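Local coordinates for dehydratase, IlvD/Edd family (Caulobacter crescentus, PDB 5OYN), which catalyses the dehydration of D-xylonate, and of D-gluconate with similar efficiency, using a [2Fe-2S] cluster and magnesium, at residues N102-R105 / P106-L110; I465-P468 / G469-V473. All coordinates share one frame; numbering follows the deposited sequence.

Contact 1: residues N102-R105 / P106-L110; sequences NCRR and PTAAL. With FES (Fe2/s2 (inorganic) cluster), chain F.
R104 folds back over the chain that follows it, and T107 and A108 receive the aliphatic part of its side chain. R104 CG is 3.4 Å from A108 CA, while R104 CB and A108 CB meet at 3.9 Å. CG stands anti to the backbone N (chi1 165°) and the chain then bends at chi2 (67°), a combination that curls the arginine alongside the turn. The guanidinium thereby comes to lie with one face beneath the carbonyl oxygen of T107, which sits 3.9 Å above its plane and over its centre. At the far end, R104 NH2 passes L110 CB at 3.6 Å, the two side chains crossing at roughly a right angle, and NH1 approaches P106 CD obliquely. A weak, bent hydrogen bond of 2.8 Å from R104 NH1 to R105 O ties the group to the carbonyl of the next residue, the one that forms the cis peptide with P106. Stronger grips come from carboxylates: NE forms a salt bridge with D111, and NH2 with E121 of the second subunit. The buried positive charge is thus probably balanced by two acids, one from each subunit.

The residues that touch are all buried, and A109, partly exposed, is the one nearer solvent, its methyl pointing off the contact. N102 takes no part in the arginine packing but turns to the cluster, bringing N102 OD1 to 3.4 Å from S1. At the helix start, A109 N donates to T107 OG1 at 3.2 Å, almost straight at 172°. The arrangement is that of a side-chain-capped helix N-terminus, here leading from a cluster-lining loop into helix 109-125.

Contact 2: residues I465-P468 / G469-V473; sequences IGWP and GSAEV. With MG (magnesium ion), chain E.
The magnesium-binding loop between strand 455-460 and helix 480-484 holds a local CH-pi contact, in which A471 meets the indole of W467. The methyl carbon A471 CB stands 3.4 Å from the centroid of the five-membered ring of W467 and only 12° off its normal, so it presses squarely on the face. W467 holds CG anti to its backbone N (chi1 -161°), a setting that swings the indole forward along the chain to meet the methyl. Further out, V473 comes from the opposite direction and reaches the six-membered ring obliquely, with V473 CG1 4.0 Å from W467 CH2. Between indole and alanine the backbone kinks at the cis peptide before P468 and passes G469 with positive phi.

E472 points away from this apolar pairing. It is the centre of an inverse gamma turn, marked by a weak bond of 3.0 Å from V473 N to A471 O, and its extended side chain carries E472 OE2 to the magnesium ion at 2.1 Å. A water lies 2.2 Å from the metal, and E101, D138 and the carboxylated K139 belong to the same site. Apolar packing and metal binding are thus served by successive residues of one loop.

The polar edge of the indole makes a weak hydrogen bond from NE1 to P106 O, and R597 of the second subunit adds a cation-pi contact. Around the loop, S437 of helix 436-443 touches both W467 and V473, while Q566 and R570 of helix 564-572 pack on P468.

In the fold
Contact 1 and contact 2 illustrate how distant parts of a sequence come together beside two cofactors, probably forming part of the active-site surroundings. Residues 102-110 come first, leading from strand 90-95 of the parallel sheet into helix 109-125; residues 465-473 follow much later, after strand 455-460 of the mixed sheet, in the C-terminal dehydratase region. Their centres nevertheless lie only about 9 Å apart, and they touch directly: T107 OG1 and S470 O, 3.2 Å apart, are probably hydrogen-bonded. Helix 564-572 borders both. One contact reaches the iron-sulfur cluster and the other the magnesium ion, and both touch the second subunit, placing the cofactor region beside an interface of the homotetramer.

Contact 1: residues N102-R105 / P106-L110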
loop_
_atom_site.group_PDB
_atom_site.type_symbol
_atom_site.label_atom_id
_atom_site.label_comp_id
_atom_site.label_asym_id
_atom_site.label_seq_id
_atom_site.Cartn_x
_atom_site.Cartn_y
_atom_site.Cartn_z
ATOM N N ASN A 102 -2.824 -24.194 8.173
ATOM C CA ASN A 102 -2.003 -25.190 7.488
ATOM C C ASN A 102 -0.634 -25.357 8.149
ATOM O O ASN A 102 -0.130 -26.481 8.253
ATOM C CB ASN A 102 -1.840 -24.822 6.016
ATOM C CG ASN A 102 -2.878 -25.473 5.116
ATOM O OD1 ASN A 102 -3.852 -26.080 5.577
ATOM N ND2 ASN A 102 -2.670 -25.345 3.812
ATOM N N CYS A 103 -0.012 -24.268 8.612
ATOM C CA CYS A 103 1.352 -24.350 9.119
ATOM C C CYS A 103 1.480 -24.205 10.628
ATOM O O CYS A 103 2.590 -24.364 11.150
ATOM C CB CYS A 103 2.237 -23.280 8.465
ATOM S SG CYS A 103 2.926 -23.732 6.875
ATOM N N ARG A 104 0.410 -23.879 11.342
ATOM C CA ARG A 104 0.524 -23.660 12.778
ATOM C C ARG A 104 0.699 -24.989 13.519
ATOM O O ARG A 104 -0.089 -25.922 13.343
ATOM C CB ARG A 104 -0.696 -22.907 13.301
ATOM C CG ARG A 104 -0.823 -22.950 14.795
ATOM C CD ARG A 104 0.285 -22.190 15.493
ATOM N NE ARG A 104 -0.174 -21.731 16.800
ATOM C CZ ARG A 104 0.222 -22.235 17.965
ATOM N NH1 ARG A 104 1.103 -23.225 18.009
ATOM N NH2 ARG A 104 -0.267 -21.738 19.093
ATOM N N ARG A 105 1.737 -25.068 14.355
ATOM C CA ARG A 105 2.107 -26.294 15.040
ATOM C C ARG A 105 2.290 -26.039 16.532
ATOM O O ARG A 105 2.888 -25.033 16.920
ATOM C CB ARG A 105 3.391 -26.875 14.431
ATOM C CG ARG A 105 3.163 -27.427 13.027
ATOM C CD ARG A 105 4.463 -27.742 12.323
ATOM N NE ARG A 105 5.175 -28.841 12.961
ATOM C CZ ARG A 105 6.350 -29.307 12.553
ATOM N NH1 ARG A 105 6.957 -28.775 11.497
ATOM N NH2 ARG A 105 6.916 -30.314 13.204
ATOM N N PRO A 106 1.791 -26.927 17.400
ATOM C CA PRO A 106 1.185 -28.242 17.145
ATOM C C PRO A 106 -0.148 -28.224 16.381
ATOM O O PRO A 106 -0.388 -29.146 15.622
ATOM C CB PRO A 106 0.979 -28.795 18.554
ATOM C CG PRO A 106 0.780 -27.585 19.389
ATOM C CD PRO A 106 1.697 -26.545 18.819
ATOM N N THR A 107 -0.989 -27.213 16.582
ATOM C CA THR A 107 -2.235 -27.086 15.832
ATOM C C THR A 107 -2.751 -25.664 15.990
ATOM O O THR A 107 -2.468 -24.998 16.990
ATOM C CB THR A 107 -3.314 -28.086 16.290
ATOM O OG1 THR A 107 -4.575 -27.752 15.690
ATOM C CG2 THR A 107 -3.463 -28.055 17.793
ATOM N N ALA A 108 -3.508 -25.204 14.988
ATOM C CA ALA A 108 -4.105 -23.874 15.057
ATOM C C ALA A 108 -5.301 -23.807 16.003
ATOM O O ALA A 108 -5.760 -22.697 16.308
ATOM C CB ALA A 108 -4.519 -23.406 13.663
ATOM N N ALA A 109 -5.816 -24.955 16.473
ATOM C CA ALA A 109 -6.876 -24.921 17.473
ATOM C C ALA A 109 -6.433 -24.192 18.731
ATOM O O ALA A 109 -7.273 -23.645 19.457
ATOM C CB ALA A 109 -7.327 -26.341 17.815
ATOM N N LEU A 110 -5.127 -24.159 18.988
ATOM C CA LEU A 110 -4.611 -23.462 20.154
ATOM C C LEU A 110 -4.885 -21.967 20.091
ATOM O O LEU A 110 -4.939 -21.299 21.129
ATOM C CB LEU A 110 -3.109 -23.701 20.262
ATOM C CG LEU A 110 -2.724 -25.007 20.936
ATOM C CD1 LEU A 110 -1.217 -25.169 20.915
ATOM C CD2 LEU A 110 -3.247 -24.978 22.347
HETATM FE FE1 FES F . -6.640 -21.337 5.917
HETATM FE FE2 FES F . -7.515 -24.154 5.130
HETATM S S1 FES F . -5.553 -23.196 5.442
HETATM S S2 FES F . -8.493 -22.178 5.073
#

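Contact 2: residues I465-P468 / G469-V473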
loop_
_atom_site.group_PDB
_atom_site.type_symbol
_atom_site.label_atom_id
_atom_site.label_comp_id
_atom_site.label_asym_id
_atom_site.label_seq_id
_atom_site.Cartn_x
_atom_site.Cartn_y
_atom_site.Cartn_z
ATOM N N ILE A 465 -6.682 -31.333 25.552
ATOM C CA ILE A 465 -5.681 -31.439 26.607
ATOM C C ILE A 465 -4.500 -32.282 26.154
ATOM O O ILE A 465 -3.342 -31.942 26.425
ATOM C CB ILE A 465 -6.329 -32.014 27.887
ATOM C CG1 ILE A 465 -7.554 -31.189 28.300
ATOM C CG2 ILE A 465 -5.325 -32.086 29.021
ATOM C CD1 ILE A 465 -7.220 -29.791 28.782
ATOM N N GLY A 466 -4.776 -33.374 25.446
ATOM C CA GLY A 466 -3.720 -34.321 25.129
ATOM C C GLY A 466 -2.665 -33.764 24.189
ATOM O O GLY A 466 -1.470 -34.038 24.354
ATOM N N TRP A 467 -3.086 -32.963 23.194
ATOM C CA TRP A 467 -2.198 -32.626 22.086
ATOM C C TRP A 467 -1.130 -31.583 22.432
ATOM O O TRP A 467 0.058 -31.820 22.157
ATOM C CB TRP A 467 -3.025 -32.175 20.885
ATOM C CG TRP A 467 -2.260 -32.238 19.595
ATOM C CD1 TRP A 467 -1.725 -31.188 18.909
ATOM C CD2 TRP A 467 -1.931 -33.414 18.846
ATOM N NE1 TRP A 467 -1.089 -31.635 17.781
ATOM C CE2 TRP A 467 -1.200 -32.998 17.717
ATOM C CE3 TRP A 467 -2.183 -34.775 19.021
ATOM C CZ2 TRP A 467 -0.723 -33.896 16.762
ATOM C CZ3 TRP A 467 -1.709 -35.667 18.068
ATOM C CH2 TRP A 467 -0.986 -35.222 16.955
ATOM N N PRO A 468 -1.479 -30.414 23.015
ATOM C CA PRO A 468 -2.755 -29.802 23.411
ATOM C C PRO A 468 -3.403 -29.033 22.283
ATOM O O PRO A 468 -2.761 -28.840 21.259
ATOM C CB PRO A 468 -2.357 -28.853 24.529
ATOM C CG PRO A 468 -0.963 -28.447 24.190
ATOM C CD PRO A 468 -0.333 -29.576 23.414
ATOM N N GLY A 469 -4.645 -28.582 22.481
ATOM C CA GLY A 469 -5.479 -28.096 21.393
ATOM C C GLY A 469 -5.798 -29.265 20.494
ATOM O O GLY A 469 -4.881 -29.966 20.076
ATOM N N SER A 470 -7.063 -29.537 20.211
ATOM C CA SER A 470 -7.371 -30.740 19.446
ATOM C C SER A 470 -6.718 -30.667 18.068
ATOM O O SER A 470 -6.472 -29.581 17.536
ATOM C CB SER A 470 -8.880 -30.903 19.329
ATOM O OG SER A 470 -9.500 -29.626 19.222
ATOM N N ALA A 471 -6.423 -31.832 17.491
ATOM C CA ALA A 471 -5.665 -31.912 16.251
ATOM C C ALA A 471 -6.433 -32.660 15.165
ATOM O O ALA A 471 -7.196 -33.593 15.440
ATOM C CB ALA A 471 -4.315 -32.590 16.473
ATOM N N GLU A 472 -6.208 -32.245 13.915
ATOM C CA GLU A 472 -6.854 -32.841 12.745
ATOM C C GLU A 472 -6.053 -34.066 12.326
ATOM O O GLU A 472 -5.291 -34.037 11.360
ATOM C CB GLU A 472 -6.945 -31.840 11.596
ATOM C CG GLU A 472 -7.875 -30.645 11.838
ATOM C CD GLU A 472 -7.872 -29.615 10.687
ATOM O OE1 GLU A 472 -7.028 -29.665 9.757
ATOM O OE2 GLU A 472 -8.762 -28.703 10.746
ATOM N N VAL A 473 -6.227 -35.164 13.067
ATOM C CA VAL A 473 -5.453 -36.384 12.802
ATOM C C VAL A 473 -6.301 -37.657 12.729
ATOM O O VAL A 473 -5.755 -38.768 12.686
ATOM C CB VAL A 473 -4.345 -36.572 13.858
ATOM C CG1 VAL A 473 -3.287 -35.477 13.742
ATOM C CG2 VAL A 473 -4.939 -36.640 15.261
HETATM MG MG MG E . -8.905 -26.786 9.930
HETATM O O HOH W 1 -10.184 -27.690 8.435
#